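Local coordinates for protein nidogen (Mus musculus, PDB 1NPE) that is a basement-membrane glycoprotein whose YWTD beta-propeller domain, the part described here, probably serves as a platform for binding other matrix proteins such as laminin, at residues R133-W138 with T150-G155; P34-I39 with I55-I60. One frame throughout, in Å; residues are numbered along the deposited sequence.

Interaction 1. Residues R133-W138 with T150-G155; sequences RGNLYW and TSHMDG
Tyr137 and Thr150 stand side by side on one face of an antiparallel pair of strands, both pointing the same way, and the contact is organised round the threonine hydroxyl, which lies against the tyrosine ring. Thr150 OG1 lies 3.2 Å from Tyr137 CE2, obliquely to the ring, and donates a hydrogen bond to Leu136 O at 2.9 Å. OG1 sits anti to the backbone N (chi1 -172°), which sets it beside its own carbonyl carbon and within bonding distance of Leu136 O. Leu136 O is gripped twice, since Ser151 N reaches it from the opposite face of the carbonyl plane; the return bond, Leu136 N to Ser151 O, is 2.7 Å long. A water donates to both Thr150 OG1 and Asn135 OD1, tying the two strands together on this face. Asn135 OD1 also comes to the edge of the His152 ring, 3.7 Å from CD2, with amide and ring planes 39° apart. On the other face Leu136 and Ser151 are paired, and Ser151 OG meets the rim of the Trp138 indole in its plane, 3.6 Å from CZ3, while donating to His152 O. Past the last pair, Met153 N bonds to Gly134 O at 2.9 Å, and Met153 CG packs against Leu136 CB. Gly134 and Asn135 form a G1 bulge opposite Asp130. With Trp138 following Tyr137 in the Tyr-Trp-Thr-Asp sequence, this is the two-strand centre of a YWTD beta-propeller blade.

Interaction 2. Residues P34-I39 with I55-I60; sequences PAKVII and ISEPSI
The turn that leads from the second to the third strand of a propeller blade is tied here to the start of the blade's first strand, passing the end of strand 49-54. Residues 34-39 enter that first strand after a corner in the chain, and Lys36 reaches from it to the far side of the turn. Its chain runs extended as far as CE and bends only at the last torsion (chi4 -66°), which turns NZ toward Glu57 OE1, a salt bridge of 2.9 Å, and toward Ser59 OG, to which it donates at 3.2 Å. Glu57 lies alongside the lysine, pointing the same way, and its other oxygen, OE2, is held by Arg75. Ser56 OG, anti to its own backbone N, donates to Ala35 O at 3.1 Å in the plane of that carbonyl. An alanine in place of Lys36 would probably leave Glu57 OE1 without its cationic mate and the turn less firmly tied to the first strand. In the YWTD blade the aspartate closing the second strand joins the turn to the first strand: Asp54 accepts from the backbone N of Ser56 and Glu57 and from Ser59 OG in the turn, and from the backbone N of Val37. A cis peptide precedes Pro58, just before strand 59-64 begins. On the apolar side, Ile55 CD1 meets Val37 CG1 at 3.7 Å, and Ile55 CG2 lies 3.7 Å from Ile39 CG1, the two isoleucines crossing at about a right angle. A weak backbone bond of 3.3 Å from Ile55 N to Val37 O joins the same segments.

Interaction 2 comes first along the chain and closes before interaction 1 opens. They belong to two different four-stranded antiparallel sheets, blades of the same six-bladed propeller, with the sheet running from strand 81-87 to strand 114-117 between them in sequence. Their centres are about 26 Å apart and their nearest atoms about 13 Å, so neither touches the other. Interaction 1 joins the second and third strands of its blade, 135-140 and 147-152, whereas interaction 2 ties the first strand, 36-44, to the turn entering the third, 59-64. Together they illustrate how a propeller is built: each blade is stitched by its own local contacts, and the ring is assembled from such repeated units.

Interaction 1. Residues R133-W138 with T150-G155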
loop_
_atom_site.group_PDB
_atom_site.type_symbol
_atom_site.label_atom_id
_atom_site.label_comp_id
_atom_site.label_asym_id
_atom_site.label_seq_id
_atom_site.Cartn_x
_atom_site.Cartn_y
_atom_site.Cartn_z
ATOM N N ARG A 133 6.740 -22.697 11.211
ATOM C CA ARG A 133 7.864 -22.294 12.065
ATOM C C ARG A 133 7.550 -21.111 12.995
ATOM O O ARG A 133 8.408 -20.686 13.785
ATOM C CB ARG A 133 9.122 -21.987 11.235
ATOM C CG ARG A 133 9.814 -23.212 10.624
ATOM C CD ARG A 133 9.497 -23.365 9.141
ATOM N NE ARG A 133 9.148 -24.741 8.786
ATOM C CZ ARG A 133 8.248 -25.080 7.863
ATOM N NH1 ARG A 133 7.591 -24.144 7.184
ATOM N NH2 ARG A 133 7.995 -26.363 7.624
ATOM N N GLY A 134 6.331 -20.575 12.876
ATOM C CA GLY A 134 5.899 -19.465 13.713
ATOM C C GLY A 134 6.533 -18.106 13.465
ATOM O O GLY A 134 6.686 -17.307 14.395
ATOM N N ASN A 135 6.869 -17.816 12.214
ATOM C CA ASN A 135 7.484 -16.531 11.886
ATOM C C ASN A 135 6.666 -15.594 10.998
ATOM O O ASN A 135 5.950 -16.027 10.093
ATOM C CB ASN A 135 8.867 -16.750 11.291
ATOM C CG ASN A 135 9.849 -17.276 12.308
ATOM O OD1 ASN A 135 10.010 -16.706 13.394
ATOM N ND2 ASN A 135 10.512 -18.371 11.968
ATOM N N LEU A 136 6.820 -14.299 11.260
ATOM C CA LEU A 136 6.138 -13.232 10.538
ATOM C C LEU A 136 7.197 -12.341 9.889
ATOM O O LEU A 136 8.218 -12.039 10.509
ATOM C CB LEU A 136 5.310 -12.407 11.530
ATOM C CG LEU A 136 4.377 -11.313 11.009
ATOM C CD1 LEU A 136 3.321 -11.906 10.078
ATOM C CD2 LEU A 136 3.712 -10.627 12.179
ATOM N N TYR A 137 6.947 -11.918 8.650
ATOM C CA TYR A 137 7.875 -11.059 7.907
ATOM C C TYR A 137 7.121 -9.923 7.201
ATOM O O TYR A 137 6.036 -10.132 6.657
ATOM C CB TYR A 137 8.620 -11.872 6.834
ATOM C CG TYR A 137 9.312 -13.132 7.332
ATOM C CD1 TYR A 137 8.665 -14.369 7.293
ATOM C CD2 TYR A 137 10.621 -13.090 7.817
ATOM C CE1 TYR A 137 9.307 -15.531 7.722
ATOM C CE2 TYR A 137 11.268 -14.239 8.247
ATOM C CZ TYR A 137 10.606 -15.458 8.199
ATOM O OH TYR A 137 11.244 -16.598 8.641
ATOM N N TRP A 138 7.707 -8.732 7.165
ATOM C CA TRP A 138 7.048 -7.616 6.485
ATOM C C TRP A 138 8.016 -6.587 5.942
ATOM O O TRP A 138 9.192 -6.571 6.316
ATOM C CB TRP A 138 6.039 -6.929 7.410
ATOM C CG TRP A 138 6.644 -6.204 8.581
ATOM C CD1 TRP A 138 7.018 -4.885 8.630
ATOM C CD2 TRP A 138 6.874 -6.734 9.892
ATOM N NE1 TRP A 138 7.456 -4.565 9.892
ATOM C CE2 TRP A 138 7.375 -5.679 10.687
ATOM C CE3 TRP A 138 6.695 -7.995 10.475
ATOM C CZ2 TRP A 138 7.700 -5.848 12.042
ATOM C CZ3 TRP A 138 7.019 -8.163 11.819
ATOM C CH2 TRP A 138 7.516 -7.094 12.587
ATOM N N THR A 150 11.235 -8.977 10.755
ATOM C CA THR A 150 10.692 -10.266 11.118
ATOM C C THR A 150 10.383 -10.275 12.604
ATOM O O THR A 150 10.894 -9.456 13.368
ATOM C CB THR A 150 11.657 -11.439 10.793
ATOM O OG1 THR A 150 10.977 -12.677 11.013
ATOM C CG2 THR A 150 12.874 -11.419 11.691
ATOM N N SER A 151 9.507 -11.185 12.996
ATOM C CA SER A 151 9.147 -11.359 14.394
ATOM C C SER A 151 8.435 -12.691 14.491
ATOM O O SER A 151 8.124 -13.311 13.468
ATOM C CB SER A 151 8.212 -10.244 14.874
ATOM O OG SER A 151 6.864 -10.497 14.504
ATOM N N HIS A 152 8.227 -13.157 15.714
ATOM C CA HIS A 152 7.490 -14.394 15.914
ATOM C C HIS A 152 6.039 -13.989 15.614
ATOM O O HIS A 152 5.687 -12.814 15.724
ATOM C CB HIS A 152 7.580 -14.862 17.380
ATOM C CG HIS A 152 8.892 -15.479 17.764
ATOM N ND1 HIS A 152 9.217 -15.769 19.074
ATOM C CD2 HIS A 152 9.936 -15.908 17.015
ATOM C CE1 HIS A 152 10.399 -16.357 19.114
ATOM N NE2 HIS A 152 10.857 -16.453 17.878
ATOM N N MET A 153 5.204 -14.945 15.230
ATOM C CA MET A 153 3.806 -14.641 14.963
ATOM C C MET A 153 3.079 -14.227 16.238
ATOM O O MET A 153 2.054 -13.543 16.173
ATOM C CB MET A 153 3.112 -15.829 14.293
ATOM C CG MET A 153 3.413 -15.910 12.802
ATOM S SD MET A 153 2.981 -17.470 12.041
ATOM C CE MET A 153 1.245 -17.370 12.072
ATOM N N ASP A 154 3.649 -14.591 17.390
ATOM C CA ASP A 154 3.071 -14.251 18.692
ATOM C C ASP A 154 3.376 -12.815 19.146
ATOM O O ASP A 154 2.913 -12.379 20.199
ATOM C CB ASP A 154 3.486 -15.268 19.776
ATOM C CG ASP A 154 4.998 -15.331 20.004
ATOM O OD1 ASP A 154 5.678 -14.293 19.921
ATOM O OD2 ASP A 154 5.512 -16.428 20.300
ATOM N N GLY A 155 4.195 -12.105 18.375
ATOM C CA GLY A 155 4.519 -10.729 18.716
ATOM C C GLY A 155 5.863 -10.486 19.372
ATOM O O GLY A 155 6.237 -9.335 19.587
HETATM O O HOH W 1 11.279 -14.366 13.243
#

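Interaction 2. Residues P34-I39 with I55-I60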
loop_
_atom_site.group_PDB
_atom_site.type_symbol
_atom_site.label_atom_id
_atom_site.label_comp_id
_atom_site.label_asym_id
_atom_site.label_seq_id
_atom_site.Cartn_x
_atom_site.Cartn_y
_atom_site.Cartn_z
ATOM N N PRO A 34 -17.005 -3.919 -7.817
ATOM C CA PRO A 34 -16.982 -2.614 -8.489
ATOM C C PRO A 34 -16.612 -1.368 -7.691
ATOM O O PRO A 34 -15.847 -0.538 -8.170
ATOM C CB PRO A 34 -18.370 -2.528 -9.134
ATOM C CG PRO A 34 -19.205 -3.444 -8.303
ATOM C CD PRO A 34 -18.289 -4.596 -8.061
ATOM N N ALA A 35 -17.096 -1.254 -6.462
ATOM C CA ALA A 35 -16.781 -0.078 -5.655
ATOM C C ALA A 35 -15.414 -0.095 -4.965
ATOM O O ALA A 35 -14.955 0.944 -4.488
ATOM C CB ALA A 35 -17.878 0.147 -4.615
ATOM N N LYS A 36 -14.739 -1.243 -4.966
ATOM C CA LYS A 36 -13.463 -1.371 -4.263
ATOM C C LYS A 36 -12.144 -1.331 -5.033
ATOM O O LYS A 36 -12.085 -1.564 -6.232
ATOM C CB LYS A 36 -13.481 -2.644 -3.408
ATOM C CG LYS A 36 -14.631 -2.747 -2.407
ATOM C CD LYS A 36 -14.479 -4.001 -1.533
ATOM C CE LYS A 36 -15.688 -4.239 -0.620
ATOM N NZ LYS A 36 -15.854 -3.183 0.427
ATOM N N VAL A 37 -11.081 -0.999 -4.309
ATOM C CA VAL A 37 -9.732 -0.982 -4.860
ATOM C C VAL A 37 -9.005 -2.033 -4.019
ATOM O O VAL A 37 -8.533 -1.751 -2.911
ATOM C CB VAL A 37 -9.040 0.402 -4.715
ATOM C CG1 VAL A 37 -7.587 0.312 -5.158
ATOM C CG2 VAL A 37 -9.774 1.454 -5.545
ATOM N N ILE A 38 -9.014 -3.267 -4.516
ATOM C CA ILE A 38 -8.387 -4.391 -3.840
ATOM C C ILE A 38 -6.872 -4.236 -3.891
ATOM O O ILE A 38 -6.300 -4.046 -4.962
ATOM C CB ILE A 38 -8.778 -5.727 -4.513
ATOM C CG1 ILE A 38 -10.293 -5.798 -4.729
ATOM C CG2 ILE A 38 -8.329 -6.899 -3.649
ATOM C CD1 ILE A 38 -11.100 -6.003 -3.459
ATOM N N ILE A 39 -6.222 -4.315 -2.735
ATOM C CA ILE A 39 -4.775 -4.165 -2.680
ATOM C C ILE A 39 -4.061 -5.448 -2.269
ATOM O O ILE A 39 -3.320 -6.024 -3.064
ATOM C CB ILE A 39 -4.366 -3.018 -1.737
ATOM C CG1 ILE A 39 -5.006 -1.701 -2.194
ATOM C CG2 ILE A 39 -2.850 -2.888 -1.694
ATOM C CD1 ILE A 39 -4.466 -1.169 -3.519
ATOM N N ILE A 55 -8.673 -0.507 0.155
ATOM C CA ILE A 55 -8.335 0.837 0.632
ATOM C C ILE A 55 -9.410 1.880 0.325
ATOM O O ILE A 55 -9.277 3.043 0.708
ATOM C CB ILE A 55 -7.027 1.352 0.013
ATOM C CG1 ILE A 55 -7.118 1.278 -1.514
ATOM C CG2 ILE A 55 -5.845 0.585 0.568
ATOM C CD1 ILE A 55 -6.046 2.055 -2.225
ATOM N N SER A 56 -10.446 1.465 -0.398
ATOM C CA SER A 56 -11.538 2.351 -0.787
ATOM C C SER A 56 -12.539 2.660 0.333
ATOM O O SER A 56 -12.789 3.827 0.637
ATOM C CB SER A 56 -12.264 1.772 -2.010
ATOM O OG SER A 56 -13.320 2.609 -2.436
ATOM N N GLU A 57 -13.099 1.622 0.951
ATOM C CA GLU A 57 -14.075 1.807 2.020
ATOM C C GLU A 57 -13.531 2.462 3.298
ATOM O O GLU A 57 -14.134 3.414 3.796
ATOM C CB GLU A 57 -14.804 0.499 2.334
ATOM C CG GLU A 57 -15.970 0.661 3.301
ATOM C CD GLU A 57 -16.776 -0.612 3.491
ATOM O OE1 GLU A 57 -16.577 -1.580 2.725
ATOM O OE2 GLU A 57 -17.621 -0.642 4.408
ATOM N N PRO A 58 -12.449 1.920 3.898
ATOM C CA PRO A 58 -11.637 0.747 3.559
ATOM C C PRO A 58 -12.183 -0.501 4.251
ATOM O O PRO A 58 -13.065 -0.398 5.105
ATOM C CB PRO A 58 -10.267 1.120 4.121
ATOM C CG PRO A 58 -10.621 1.844 5.358
ATOM C CD PRO A 58 -11.736 2.756 4.881
ATOM N N SER A 59 -11.647 -1.670 3.908
ATOM C CA SER A 59 -12.115 -2.912 4.518
ATOM C C SER A 59 -11.242 -4.129 4.239
ATOM O O SER A 59 -10.312 -4.083 3.439
ATOM C CB SER A 59 -13.544 -3.224 4.063
ATOM O OG SER A 59 -13.571 -3.584 2.693
ATOM N N ILE A 60 -11.548 -5.208 4.948
ATOM C CA ILE A 60 -10.867 -6.490 4.802
ATOM C C ILE A 60 -11.990 -7.491 4.609
ATOM O O ILE A 60 -12.959 -7.493 5.375
ATOM C CB ILE A 60 -10.036 -6.848 6.056
ATOM C CG1 ILE A 60 -8.837 -5.903 6.158
ATOM C CG2 ILE A 60 -9.579 -8.312 6.006
ATOM C CD1 ILE A 60 -7.992 -6.109 7.379
#